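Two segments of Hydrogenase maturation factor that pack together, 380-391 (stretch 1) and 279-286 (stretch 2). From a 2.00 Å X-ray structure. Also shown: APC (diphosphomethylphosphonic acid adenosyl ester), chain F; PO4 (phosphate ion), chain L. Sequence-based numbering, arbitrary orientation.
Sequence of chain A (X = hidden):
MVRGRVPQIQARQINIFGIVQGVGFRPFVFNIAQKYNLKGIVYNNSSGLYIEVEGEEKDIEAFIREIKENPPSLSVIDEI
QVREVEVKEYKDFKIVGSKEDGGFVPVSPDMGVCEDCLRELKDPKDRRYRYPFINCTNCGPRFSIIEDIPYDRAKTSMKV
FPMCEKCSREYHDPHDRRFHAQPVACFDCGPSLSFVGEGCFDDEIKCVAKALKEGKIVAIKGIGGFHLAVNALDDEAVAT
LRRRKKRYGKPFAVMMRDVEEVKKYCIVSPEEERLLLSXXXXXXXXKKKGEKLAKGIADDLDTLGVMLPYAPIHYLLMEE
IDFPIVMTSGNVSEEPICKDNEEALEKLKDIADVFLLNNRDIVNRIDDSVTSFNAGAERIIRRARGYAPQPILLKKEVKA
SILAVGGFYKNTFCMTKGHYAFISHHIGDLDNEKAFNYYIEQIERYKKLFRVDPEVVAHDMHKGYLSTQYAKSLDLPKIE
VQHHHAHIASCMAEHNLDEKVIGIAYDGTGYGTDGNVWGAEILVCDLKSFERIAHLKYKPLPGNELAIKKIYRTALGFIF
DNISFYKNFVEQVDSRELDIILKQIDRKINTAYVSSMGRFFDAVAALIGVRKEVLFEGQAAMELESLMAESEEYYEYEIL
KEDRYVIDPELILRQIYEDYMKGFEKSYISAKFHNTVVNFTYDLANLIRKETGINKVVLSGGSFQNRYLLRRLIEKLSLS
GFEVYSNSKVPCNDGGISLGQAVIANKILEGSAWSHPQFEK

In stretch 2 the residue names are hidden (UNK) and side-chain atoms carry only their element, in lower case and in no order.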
ATOM      1  N   ILE A 380       7.029   0.200  -0.415  1.00 22.62           N
ATOM      2  CA  ILE A 380       5.661  -0.114  -0.805  1.00 22.40           C
ATOM      3  C   ILE A 380       5.054   1.031  -1.644  1.00 22.15           C
ATOM      4  O   ILE A 380       5.369   2.207  -1.433  1.00 22.81           O
ATOM      5  CB  ILE A 380       4.808  -0.445   0.433  1.00 22.64           C
ATOM      6  CG1 ILE A 380       3.516  -1.177   0.024  1.00 22.05           C
ATOM      7  CG2 ILE A 380       4.512   0.850   1.215  1.00 22.51           C
ATOM      8  CD1 ILE A 380       2.912  -2.042   1.176  1.00 23.77           C
ATOM      9  N   ILE A 381       4.214   0.673  -2.614  1.00 21.76           N
ATOM     10  CA  ILE A 381       3.595   1.639  -3.530  1.00 22.02           C
ATOM     11  C   ILE A 381       2.113   1.771  -3.189  1.00 21.11           C
ATOM     12  O   ILE A 381       1.572   2.872  -3.175  1.00 21.58           O
ATOM     13  CB  ILE A 381       3.767   1.207  -5.036  1.00 22.53           C
ATOM     14  CG1 ILE A 381       5.230   1.321  -5.477  1.00 24.56           C
ATOM     15  CG2 ILE A 381       2.882   2.050  -5.979  1.00 23.55           C
ATOM     16  CD1 ILE A 381       6.017   0.023  -5.431  1.00 27.30           C
ATOM     17  N   ARG A 382       1.464   0.629  -2.929  1.00 19.77           N
ATOM     18  CA  ARG A 382       0.054   0.614  -2.603  1.00 19.67           C
ATOM     19  C   ARG A 382      -0.095  -0.327  -1.413  1.00 18.96           C
ATOM     20  O   ARG A 382       0.139  -1.515  -1.519  1.00 18.82           O
ATOM     21  CB  ARG A 382      -0.782   0.151  -3.809  1.00 19.19           C
ATOM     22  CG  ARG A 382      -2.323   0.178  -3.546  1.00 21.54           C
ATOM     23  CD  ARG A 382      -3.092  -0.327  -4.795  1.00 22.62           C
ATOM     24  NE  ARG A 382      -3.195   0.729  -5.806  1.00 26.99           N
ATOM     25  CZ  ARG A 382      -3.921   0.635  -6.925  1.00 29.36           C
ATOM     26  NH1 ARG A 382      -4.587  -0.484  -7.199  1.00 25.39           N
ATOM     27  NH2 ARG A 382      -3.983   1.669  -7.770  1.00 28.25           N
ATOM     28  N   ARG A 383      -0.443   0.231  -0.268  1.00 19.77           N
ATOM     29  CA  ARG A 383      -0.506  -0.556   0.947  1.00 19.76           C
ATOM     30  C   ARG A 383      -1.945  -0.995   1.158  1.00 19.73           C
ATOM     31  O   ARG A 383      -2.815  -0.197   1.500  1.00 20.81           O
ATOM     32  CB  ARG A 383       0.047   0.243   2.132  1.00 19.84           C
ATOM     33  CG  ARG A 383       0.046  -0.543   3.457  1.00 21.16           C
ATOM     34  CD  ARG A 383       0.366   0.382   4.651  1.00 24.11           C
ATOM     35  NE  ARG A 383       0.133  -0.306   5.940  1.00 22.97           N
ATOM     36  CZ  ARG A 383       1.041  -1.066   6.544  1.00 25.47           C
ATOM     37  NH1 ARG A 383       2.244  -1.246   6.003  1.00 24.71           N
ATOM     38  NH2 ARG A 383       0.764  -1.659   7.704  1.00 25.26           N
ATOM     39  N   ALA A 384      -2.194  -2.275   0.938  1.00 19.88           N
ATOM     40  CA  ALA A 384      -3.570  -2.787   0.954  1.00 19.61           C
ATOM     41  C   ALA A 384      -3.574  -4.234   1.429  1.00 19.40           C
ATOM     42  O   ALA A 384      -3.054  -4.512   2.517  1.00 20.11           O
ATOM     43  CB  ALA A 384      -4.245  -2.614  -0.433  1.00 19.22           C
ATOM     44  N   ARG A 385      -4.145  -5.161   0.660  1.00 19.61           N
ATOM     45  CA  ARG A 385      -4.308  -6.543   1.153  1.00 20.20           C
ATOM     46  C   ARG A 385      -2.997  -7.145   1.684  1.00 20.73           C
ATOM     47  O   ARG A 385      -1.943  -7.033   1.033  1.00 20.39           O
ATOM     48  CB  ARG A 385      -4.906  -7.480   0.087  1.00 20.52           C
ATOM     49  CG  ARG A 385      -5.090  -8.939   0.605  1.00 23.02           C
ATOM     50  CD  ARG A 385      -5.648  -9.904  -0.438  1.00 23.90           C
ATOM     51  NE  ARG A 385      -4.995  -9.804  -1.738  1.00 23.07           N
ATOM     52  CZ  ARG A 385      -3.789 -10.285  -2.044  1.00 26.32           C
ATOM     53  NH1 ARG A 385      -3.046 -10.946  -1.148  1.00 23.97           N
ATOM     54  NH2 ARG A 385      -3.320 -10.115  -3.281  1.00 24.29           N
ATOM     55  N   GLY A 386      -3.063  -7.787   2.856  1.00 20.75           N
ATOM     56  CA  GLY A 386      -1.866  -8.424   3.424  1.00 21.66           C
ATOM     57  C   GLY A 386      -1.010  -7.504   4.280  1.00 22.06           C
ATOM     58  O   GLY A 386      -0.197  -7.992   5.070  1.00 23.42           O
ATOM     59  N   TYR A 387      -1.208  -6.185   4.152  1.00 21.21           N
ATOM     60  CA  TYR A 387      -0.509  -5.182   4.978  1.00 22.25           C
ATOM     61  C   TYR A 387      -1.490  -4.413   5.862  1.00 22.19           C
ATOM     62  O   TYR A 387      -1.414  -4.473   7.081  1.00 23.49           O
ATOM     63  CB  TYR A 387       0.282  -4.196   4.101  1.00 21.98           C
ATOM     64  CG  TYR A 387       1.463  -4.811   3.382  1.00 21.44           C
ATOM     65  CD1 TYR A 387       2.782  -4.523   3.787  1.00 21.54           C
ATOM     66  CD2 TYR A 387       1.268  -5.712   2.321  1.00 21.48           C
ATOM     67  CE1 TYR A 387       3.873  -5.099   3.132  1.00 23.37           C
ATOM     68  CE2 TYR A 387       2.349  -6.294   1.664  1.00 23.75           C
ATOM     69  CZ  TYR A 387       3.649  -5.982   2.064  1.00 25.16           C
ATOM     70  OH  TYR A 387       4.716  -6.550   1.380  1.00 23.89           O
ATOM     71  N   ALA A 388      -2.399  -3.670   5.239  1.00 21.70           N
ATOM     72  CA  ALA A 388      -3.503  -3.068   5.958  1.00 21.92           C
ATOM     73  C   ALA A 388      -4.436  -4.172   6.446  1.00 21.56           C
ATOM     74  O   ALA A 388      -4.654  -5.165   5.744  1.00 21.87           O
ATOM     75  CB  ALA A 388      -4.263  -2.088   5.063  1.00 22.44           C
ATOM     76  N   PRO A 389      -5.045  -3.981   7.624  1.00 24.64           N
ATOM     77  CA  PRO A 389      -5.023  -2.766   8.430  1.00 23.83           C
ATOM     78  C   PRO A 389      -4.003  -2.788   9.594  1.00 24.17           C
ATOM     79  O   PRO A 389      -4.255  -2.178  10.640  1.00 24.03           O
ATOM     80  CB  PRO A 389      -6.429  -2.751   9.011  1.00 24.09           C
ATOM     81  CG  PRO A 389      -6.687  -4.246   9.298  1.00 25.56           C
ATOM     82  CD  PRO A 389      -5.968  -4.993   8.179  1.00 24.55           C
ATOM     83  N   GLN A 390      -2.895  -3.508   9.444  1.00 24.41           N
ATOM     84  CA  GLN A 390      -1.874  -3.520  10.515  1.00 24.38           C
ATOM     85  C   GLN A 390      -1.410  -2.080  10.759  1.00 23.97           C
ATOM     86  O   GLN A 390      -1.040  -1.366   9.795  1.00 22.64           O
ATOM     87  CB  GLN A 390      -0.693  -4.435  10.170  1.00 24.61           C
ATOM     88  CG  GLN A 390       0.443  -4.446  11.222  1.00 24.08           C
ATOM     89  CD  GLN A 390       1.538  -5.464  10.912  1.00 23.83           C
ATOM     90  OE1 GLN A 390       1.369  -6.352  10.081  1.00 25.92           O
ATOM     91  NE2 GLN A 390       2.672  -5.336  11.595  1.00 25.84           N
ATOM     92  N   PRO A 391      -1.451  -1.638  12.033  1.00 24.29           N
ATOM     93  CA  PRO A 391      -1.102  -0.251  12.312  1.00 25.33           C
ATOM     94  C   PRO A 391       0.404   0.011  12.255  1.00 26.66           C
ATOM     95  O   PRO A 391       1.209  -0.922  12.349  1.00 27.02           O
ATOM     96  CB  PRO A 391      -1.622  -0.038  13.729  1.00 25.88           C
ATOM     97  CG  PRO A 391      -1.503  -1.442  14.373  1.00 25.56           C
ATOM     98  CD  PRO A 391      -1.892  -2.359  13.252  1.00 24.84           C
ATOM     99  N   UNK A 279       3.431 -14.531   3.092  1.00 25.91           N
ATOM    100  CA  UNK A 279       1.976 -14.723   3.170  1.00 25.97           C
ATOM    101  C   UNK A 279       1.199 -13.427   2.920  1.00 24.38           C
ATOM    102  O   UNK A 279       0.011 -13.459   2.615  1.00 24.30           O
ATOM    103  o   UNK A 279       1.946 -17.203   6.962  1.00 29.63           O
ATOM    104  c   UNK A 279       1.235 -17.318   5.968  1.00 28.19           C
ATOM    105  n   UNK A 279       0.004 -17.816   6.016  1.00 23.87           N
ATOM    106  c   UNK A 279       1.722 -16.833   4.621  1.00 28.04           C
ATOM    107  c   UNK A 279       1.559 -15.321   4.512  1.00 26.88           C
ATOM    108  N   UNK A 280       1.857 -12.277   3.031  1.00 24.47           N
ATOM    109  CA  UNK A 280       1.154 -11.032   2.690  1.00 23.38           C
ATOM    110  C   UNK A 280       0.753 -11.055   1.197  1.00 23.73           C
ATOM    111  O   UNK A 280      -0.236 -10.428   0.804  1.00 23.99           O
ATOM    112  c   UNK A 280       2.389  -9.716   4.551  1.00 24.08           C
ATOM    113  c   UNK A 280       2.936  -7.823   7.245  1.00 25.87           C
ATOM    114  n   UNK A 280       3.499  -7.756   8.461  1.00 26.21           N
ATOM    115  n   UNK A 280       1.675  -7.419   7.071  1.00 23.64           N
ATOM    116  n   UNK A 280       3.633  -8.287   6.209  1.00 25.00           N
ATOM    117  c   UNK A 280       1.995  -9.807   3.057  1.00 23.09           C
ATOM    118  c   UNK A 280       3.127  -8.389   4.834  1.00 22.13           C
ATOM    119  N   UNK A 281       1.526 -11.789   0.387  1.00 23.79           N
ATOM    120  CA  UNK A 281       1.278 -11.956  -1.056  1.00 23.29           C
ATOM    121  C   UNK A 281       0.900 -10.663  -1.776  1.00 22.92           C
ATOM    122  O   UNK A 281      -0.245 -10.527  -2.222  1.00 22.64           O
ATOM    123  n   UNK A 281       2.255 -17.676  -2.734  1.00 28.69           N
ATOM    124  n   UNK A 281       2.610 -15.961  -1.219  1.00 27.92           N
ATOM    125  c   UNK A 281       0.196 -13.041  -1.295  1.00 23.95           C
ATOM    126  c   UNK A 281       0.619 -14.466  -0.881  1.00 24.72           C
ATOM    127  n   UNK A 281       3.794 -17.931  -1.049  1.00 30.39           N
ATOM    128  c   UNK A 281       2.879 -17.187  -1.666  1.00 30.10           C
ATOM    129  c   UNK A 281       1.656 -15.022  -1.837  1.00 25.90           C
ATOM    130  N   UNK A 282       1.854  -9.713  -1.905  1.00 22.82           N
ATOM    131  CA  UNK A 282       1.584  -8.552  -2.734  1.00 22.77           C
ATOM    132  C   UNK A 282       1.969  -8.790  -4.196  1.00 23.05           C
ATOM    133  O   UNK A 282       2.667  -9.771  -4.521  1.00 23.59           O
ATOM    134  c   UNK A 282       2.548  -7.509  -2.171  1.00 22.77           C
ATOM    135  c   UNK A 282       3.169  -9.596  -1.237  1.00 23.31           C
ATOM    136  c   UNK A 282       3.753  -8.313  -1.831  1.00 22.85           C
ATOM    137  N   UNK A 283       1.525  -7.872  -5.053  1.00 22.81           N
ATOM    138  CA  UNK A 283       2.136  -7.650  -6.372  1.00 22.05           C
ATOM    139  C   UNK A 283       3.530  -7.043  -6.100  1.00 22.98           C
ATOM    140  O   UNK A 283       3.647  -6.133  -5.299  1.00 22.45           O
ATOM    141  c   UNK A 283      -1.169  -6.155  -7.767  1.00 20.54           C
ATOM    142  c   UNK A 283       2.042  -6.149  -8.441  1.00 20.15           C
ATOM    143  c   UNK A 283      -0.101  -7.215  -7.496  1.00 20.80           C
ATOM    144  c   UNK A 283       1.292  -6.629  -7.168  1.00 22.31           C
ATOM    145  N   UNK A 284       4.581  -7.582  -6.729  1.00 22.81           N
ATOM    146  CA  UNK A 284       5.917  -7.027  -6.551  1.00 23.33           C
ATOM    147  C   UNK A 284       6.385  -6.518  -7.910  1.00 23.58           C
ATOM    148  O   UNK A 284       6.292  -7.236  -8.900  1.00 23.36           O
ATOM    149  c   UNK A 284       6.424  -8.734  -4.712  1.00 24.22           C
ATOM    150  c   UNK A 284       6.923  -8.091  -6.020  1.00 23.92           C
ATOM    151  c   UNK A 284       8.337  -7.498  -5.836  1.00 24.30           C
ATOM    152  N   UNK A 285       6.907  -5.292  -7.939  1.00 23.87           N
ATOM    153  CA  UNK A 285       7.430  -4.720  -9.176  1.00 25.10           C
ATOM    154  C   UNK A 285       8.840  -5.227  -9.417  1.00 25.94           C
ATOM    155  O   UNK A 285       9.736  -5.035  -8.590  1.00 26.35           O
ATOM    156  c   UNK A 285       7.402  -3.182  -9.149  1.00 24.46           C
ATOM    157  c   UNK A 285       6.121  -1.069  -8.908  1.00 25.72           C
ATOM    158  c   UNK A 285       6.025  -2.568  -8.848  1.00 24.65           C
ATOM    159  c   UNK A 285       4.923  -3.089  -9.805  1.00 24.75           C
ATOM    160  N   UNK A 286       9.027  -5.845 -10.580  1.00 26.90           N
ATOM    161  CA  UNK A 286      10.265  -6.547 -10.914  1.00 27.82           C
ATOM    162  C   UNK A 286      10.769  -6.107 -12.274  1.00 29.09           C
ATOM    163  O   UNK A 286       9.964  -5.892 -13.173  1.00 29.07           O
ATOM    164  c   UNK A 286       9.526  -8.733  -9.656  1.00 27.94           C
ATOM    165  c   UNK A 286      10.002  -8.065 -10.951  1.00 27.50           C
ATOM    166  c   UNK A 286       9.116 -10.165  -9.957  1.00 28.22           C
ATOM    167  c   UNK A 286      10.604  -8.703  -8.560  1.00 26.78           C
TER
HETATM  168  PG  APC F 804      -8.723   1.135 -11.993  1.00 34.95           P
HETATM  169  O1G APC F 804      -9.068  -0.199 -11.382  1.00 33.49           O
HETATM  170  O2G APC F 804      -8.432   1.031 -13.470  1.00 35.90           O
HETATM  171  O3G APC F 804      -9.684   2.241 -11.665  1.00 32.93           O
HETATM  172  PB  APC F 804      -6.158   0.810 -10.719  1.00 35.10           P
HETATM  173  O1B APC F 804      -6.677   0.273  -9.422  1.00 33.46           O
HETATM  174  O2B APC F 804      -4.973   1.748 -10.598  1.00 37.17           O
HETATM  175  O3B APC F 804      -7.341   1.687 -11.367  1.00 34.11           O
HETATM  176  PA  APC F 804      -5.488  -2.217 -11.237  1.00 31.84           P
HETATM  177  O1A APC F 804      -5.067  -3.076 -12.407  1.00 30.81           O
HETATM  178  O2A APC F 804      -6.624  -2.742 -10.438  1.00 32.04           O
HETATM  179  C3A APC F 804      -5.804  -0.536 -11.899  1.00 33.51           C
HETATM  180  O5' APC F 804      -4.280  -2.052 -10.182  1.00 31.44           O
HETATM  181  C5' APC F 804      -2.952  -2.512 -10.414  1.00 32.54           C
HETATM  182  C4' APC F 804      -1.981  -1.434  -9.939  1.00 31.97           C
HETATM  183  O4' APC F 804      -0.662  -1.978 -10.068  1.00 32.31           O
HETATM  184  C3' APC F 804      -2.061  -0.197 -10.837  1.00 33.10           C
HETATM  185  O3' APC F 804      -1.986   1.022 -10.076  1.00 35.70           O
HETATM  186  C2' APC F 804      -0.817  -0.303 -11.696  1.00 32.89           C
HETATM  187  O2' APC F 804      -0.387   0.971 -12.211  1.00 32.50           O
HETATM  188  C1' APC F 804       0.151  -1.040 -10.771  1.00 30.60           C
HETATM  189  N9  APC F 804       1.119  -1.706 -11.635  1.00 30.91           N
HETATM  190  C8  APC F 804       0.936  -2.831 -12.378  1.00 31.18           C
HETATM  191  N7  APC F 804       2.059  -3.102 -13.088  1.00 31.40           N
HETATM  192  C5  APC F 804       2.961  -2.139 -12.800  1.00 30.05           C
HETATM  193  C6  APC F 804       4.346  -1.807 -13.202  1.00 30.82           C
HETATM  194  N6  APC F 804       5.021  -2.586 -14.072  1.00 32.22           N
HETATM  195  N1  APC F 804       4.914  -0.704 -12.666  1.00 30.61           N
HETATM  196  C2  APC F 804       4.270   0.083 -11.781  1.00 31.61           C
HETATM  197  N3  APC F 804       3.012  -0.137 -11.366  1.00 28.96           N
HETATM  198  C4  APC F 804       2.333  -1.220 -11.839  1.00 29.83           C
HETATM  199  P   PO4 L 810       7.051  -8.822   7.649  1.00 61.33           P
HETATM  200  O1  PO4 L 810       6.050  -9.536   6.754  1.00 58.80           O
HETATM  201  O2  PO4 L 810       7.761  -7.743   6.845  1.00 60.60           O
HETATM  202  O3  PO4 L 810       6.373  -8.154   8.823  1.00 58.94           O
HETATM  203  O4  PO4 L 810       8.061  -9.837   8.141  1.00 60.54           O
HETATM  204  O   HOH W   1      -2.782 -11.496   1.793  1.00 18.96           O
HETATM  205  O   HOH W   2      -1.557  -7.984  -1.537  1.00 20.73           O

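Position 279 carries three carbons in a row, the third holding one oxygen and one nitrogen: an amide at the end of two methylenes, the first of them CB. It points away from stretch 1 and makes no contact with it. An unbranched chain of this length ending in an amide is Gln-279.

Position 280 has three carbons, a nitrogen, then a carbon bearing two more nitrogens, a guanidinium on a nearly straight chain directed toward stretch 1. The third carbon lies over the face of the Tyr-387 ring, 3.7 Å from its CZ, and the terminal nitrogens reach the backbone oxygen of Gly-386 and the amide oxygen of Gln-390. This is Arg-280. Its NH1 donates to Gly-386 O at 2.8 Å and to Gln-390 OE1 at 3.2 Å, while its NH2 donates to Gln-390 OE1 at 3.0 Å. The remaining edge serves a phosphate ion, with Arg-280 NE 2.8 Å from PO4 O1.

Position 281 shows the same atom pattern, but its chain folds and its end leads away. Only CB comes near, 3.9 Å from Arg-385 NH1. The guanidinium makes it Arg-281; its contribution here is chiefly its carbonyl.

At 282 three carbons close a ring onto the backbone nitrogen. Its CB lies 4.0 Å from Tyr-387 CE2, and a ring carbon 3.8 Å from Tyr-387 OH. Only proline closes such a ring: Pro-282.

Position 283 begins the strand: four carbons, forked at the first, with one arm two carbons long. It makes no contact with stretch 1, though its end comes nearer than its sideways CA-to-CB bond suggests. This is Ile-283.

Position 284 has one carbon carrying two more, and makes no contact. This is Val-284.

Position 285 has four carbons forked at the second and points toward stretch 1, one tip meeting Ile-381 CD1. This is Leu-285, whose CD1 lies 3.6 Å from Ile-381 CD1 and equally far from APC C2, so it packs against both protein and nucleotide analogue.

Position 286 also has four carbons forked at the second, but is out of reach: Leu-286.

The contact works by exchanging arginines for carbonyls. Arg-280 reads Gly-386 O, and Arg-385 answers, its NH1 donating to Arg-281 O at 3.0 Å. Two waters fill the seam, one joining Arg-280 O to Arg-385 NH1, the other the carbonyls of Arg-281 and Arg-385. Close approach needs glycine: an ideal CB on Gly-386 would sit 2.2 Å from Arg-280 O. Arg-280 CD lies over the face of the Tyr-387 ring, while the guanidinium edge makes the hydrogen bonds to Gly-386 O, Gln-390 OE1 and the phosphate.

Stretch 2 279-286: QRRPIVLL
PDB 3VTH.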